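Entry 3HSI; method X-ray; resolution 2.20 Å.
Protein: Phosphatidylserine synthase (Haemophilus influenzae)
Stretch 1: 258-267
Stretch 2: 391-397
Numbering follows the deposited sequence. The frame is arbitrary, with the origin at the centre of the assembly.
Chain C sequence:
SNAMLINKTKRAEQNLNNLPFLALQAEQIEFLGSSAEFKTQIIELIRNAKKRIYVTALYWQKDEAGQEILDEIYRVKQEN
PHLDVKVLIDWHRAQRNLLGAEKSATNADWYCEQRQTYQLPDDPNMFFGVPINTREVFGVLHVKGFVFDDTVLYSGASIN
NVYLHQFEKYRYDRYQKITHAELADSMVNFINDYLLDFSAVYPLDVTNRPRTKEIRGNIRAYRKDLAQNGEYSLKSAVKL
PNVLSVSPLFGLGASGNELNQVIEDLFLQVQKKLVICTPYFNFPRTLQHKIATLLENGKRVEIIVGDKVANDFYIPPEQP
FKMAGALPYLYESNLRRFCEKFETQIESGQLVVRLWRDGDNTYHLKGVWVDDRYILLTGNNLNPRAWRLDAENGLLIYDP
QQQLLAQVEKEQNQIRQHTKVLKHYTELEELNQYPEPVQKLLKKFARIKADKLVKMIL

Stretch 1 258-267: ELNQVIEDLF
Stretch 2, residues 391-397: AENGLLI

Residues 258-267 form a regular helix, phi/psi near -60/-45, with i to i+4 backbone hydrogen bonds running from Val262 N to Glu258 O (2.8 Å) through Phe267 N to Ile263 O (3.0 Å). It packs on an extended strand, phi -88 to -162°, psi 112 to 178° over 392-397. The axes approach to 8.8 Å, and their N-to-C directions diverge by 52°. No hydrogen bond links the two stretches; van der Waals packing joins them, burying a modest 236 Å².

Leu259 covers the most surface. Its CA lies 6.7 Å from Asn393 CA, and its t,p rotamer sends the two methyls to the strand: CD2 reaches Glu392 CB at 3.4 Å and Asn393 O at 3.6 Å, while CD1 lies 4.2 Å from Gly394 CA. Glycine suits this place because an ideal CB on Gly394 would clash with Leu259 CD1, at 3.0 Å. Glu392 (m,m) offers its aliphatic CB, while its end leads away.

Further along, Val262 CA lies 8.9 Å from Leu396 CA. Leu396, also t,p, points toward the helix and meets residues one turn apart. Its CD2 lies 4.1 Å from Val262 CG1 (chi1 t), and its CD1 3.8 Å from Leu266 CD1 (m,t). Branched apolar side chains suit these buried positions, having no polar groups to satisfy. Strand alternation turns Asn393 and Leu395 away; the side-chain amide of Asn393 hydrogen-bonds elsewhere in the structure.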

# COMPACT_ATOMS: atom_id res chain seq x y z
N GLU C 258 7.65 10.25 13.17
CA GLU C 258 8.30 10.40 14.46
C GLU C 258 8.05 9.24 15.44
O GLU C 258 8.98 8.74 16.07
CB GLU C 258 7.94 11.73 15.14
CG GLU C 258 8.76 11.89 16.44
CD GLU C 258 8.78 13.29 17.00
OE1 GLU C 258 7.68 13.85 17.25
OE2 GLU C 258 9.90 13.82 17.21
N LEU C 259 6.79 8.82 15.56
CA LEU C 259 6.44 7.71 16.42
C LEU C 259 7.24 6.46 16.09
O LEU C 259 7.87 5.88 16.97
CB LEU C 259 4.94 7.42 16.36
CG LEU C 259 4.48 6.27 17.28
CD1 LEU C 259 4.79 6.51 18.78
CD2 LEU C 259 2.99 5.99 17.06
N ASN C 260 7.25 6.07 14.82
CA ASN C 260 8.04 4.92 14.43
C ASN C 260 9.54 5.07 14.60
O ASN C 260 10.19 4.13 15.00
CB ASN C 260 7.65 4.46 13.04
CG ASN C 260 6.20 4.01 13.01
OD1 ASN C 260 5.62 3.74 14.06
ND2 ASN C 260 5.61 3.95 11.86
N GLN C 261 10.07 6.26 14.32
CA GLN C 261 11.47 6.55 14.59
C GLN C 261 11.77 6.38 16.08
O GLN C 261 12.77 5.78 16.44
CB GLN C 261 11.85 7.97 14.12
CG GLN C 261 12.34 8.03 12.68
CD GLN C 261 12.13 9.41 12.01
OE1 GLN C 261 12.02 10.44 12.69
NE2 GLN C 261 12.07 9.42 10.67
N VAL C 262 10.90 6.90 16.95
CA VAL C 262 11.06 6.70 18.39
C VAL C 262 11.02 5.23 18.83
O VAL C 262 11.88 4.76 19.57
CB VAL C 262 10.06 7.57 19.21
CG1 VAL C 262 9.99 7.10 20.66
CG2 VAL C 262 10.48 9.05 19.15
N ILE C 263 10.05 4.47 18.36
CA ILE C 263 10.03 3.03 18.65
C ILE C 263 11.33 2.31 18.20
O ILE C 263 11.97 1.56 18.99
CB ILE C 263 8.74 2.38 18.07
CG1 ILE C 263 7.51 3.06 18.72
CG2 ILE C 263 8.76 0.85 18.26
CD1 ILE C 263 6.14 2.88 17.96
N GLU C 264 11.74 2.54 16.95
CA GLU C 264 12.96 1.93 16.44
C GLU C 264 14.14 2.31 17.34
O GLU C 264 14.95 1.46 17.68
CB GLU C 264 13.24 2.35 14.98
CG GLU C 264 12.10 1.91 14.03
CD GLU C 264 12.30 2.34 12.57
OE1 GLU C 264 13.43 2.74 12.23
OE2 GLU C 264 11.33 2.27 11.77
N ASP C 265 14.20 3.57 17.74
CA ASP C 265 15.29 4.02 18.59
C ASP C 265 15.20 3.49 20.03
O ASP C 265 16.23 3.27 20.67
CB ASP C 265 15.39 5.56 18.57
CG ASP C 265 15.86 6.11 17.20
OD1 ASP C 265 16.41 5.31 16.38
OD2 ASP C 265 15.70 7.32 16.93
N LEU C 266 13.99 3.30 20.53
CA LEU C 266 13.79 2.68 21.84
C LEU C 266 14.39 1.26 21.83
O LEU C 266 15.14 0.90 22.72
CB LEU C 266 12.31 2.70 22.25
CG LEU C 266 11.68 4.02 22.76
CD1 LEU C 266 10.15 3.87 22.92
CD2 LEU C 266 12.26 4.43 24.11
N PHE C 267 14.11 0.49 20.78
CA PHE C 267 14.62 -0.89 20.63
C PHE C 267 16.14 -0.91 20.51
O PHE C 267 16.79 -1.83 21.00
CB PHE C 267 14.05 -1.54 19.38
CG PHE C 267 12.69 -2.17 19.54
CD1 PHE C 267 12.44 -3.45 19.05
CD2 PHE C 267 11.64 -1.47 20.12
CE1 PHE C 267 11.18 -4.03 19.18
CE2 PHE C 267 10.37 -2.05 20.24
CZ PHE C 267 10.15 -3.32 19.77
N ALA C 391 -2.75 5.86 10.95
CA ALA C 391 -2.36 7.03 11.71
C ALA C 391 -2.31 6.65 13.17
O ALA C 391 -3.27 6.09 13.72
CB ALA C 391 -3.30 8.21 11.43
N GLU C 392 -1.17 6.90 13.80
CA GLU C 392 -0.89 6.41 15.15
C GLU C 392 -0.44 7.52 16.07
O GLU C 392 0.06 8.57 15.62
CB GLU C 392 0.23 5.35 15.12
CG GLU C 392 0.04 4.24 14.07
CD GLU C 392 -0.80 3.08 14.60
OE1 GLU C 392 -1.29 3.16 15.75
OE2 GLU C 392 -0.96 2.08 13.87
N ASN C 393 -0.59 7.29 17.38
CA ASN C 393 0.06 8.18 18.33
C ASN C 393 0.64 7.45 19.55
O ASN C 393 0.53 6.23 19.66
CB ASN C 393 -0.83 9.36 18.70
CG ASN C 393 -1.99 8.98 19.62
OD1 ASN C 393 -2.34 7.81 19.75
ND2 ASN C 393 -2.60 9.99 20.23
N GLY C 394 1.29 8.19 20.44
CA GLY C 394 1.87 7.62 21.62
C GLY C 394 2.16 8.64 22.70
O GLY C 394 2.38 9.84 22.42
N LEU C 395 2.13 8.17 23.95
CA LEU C 395 2.69 8.95 25.05
C LEU C 395 3.95 8.22 25.48
O LEU C 395 3.90 7.08 25.99
CB LEU C 395 1.67 9.09 26.19
CG LEU C 395 0.29 9.64 25.81
CD1 LEU C 395 -0.70 9.65 27.02
CD2 LEU C 395 0.42 11.06 25.20
N LEU C 396 5.09 8.85 25.24
CA LEU C 396 6.34 8.33 25.76
C LEU C 396 6.59 8.87 27.14
O LEU C 396 6.84 10.07 27.32
CB LEU C 396 7.54 8.62 24.84
CG LEU C 396 8.88 8.03 25.34
CD1 LEU C 396 8.86 6.48 25.39
CD2 LEU C 396 10.08 8.51 24.49
N ILE C 397 6.52 7.98 28.12
CA ILE C 397 6.89 8.33 29.49
C ILE C 397 8.40 8.07 29.74
O ILE C 397 8.91 6.99 29.48
CB ILE C 397 6.04 7.55 30.51
CG1 ILE C 397 4.56 7.91 30.33
CG2 ILE C 397 6.51 7.84 31.89
CD1 ILE C 397 3.61 7.00 31.05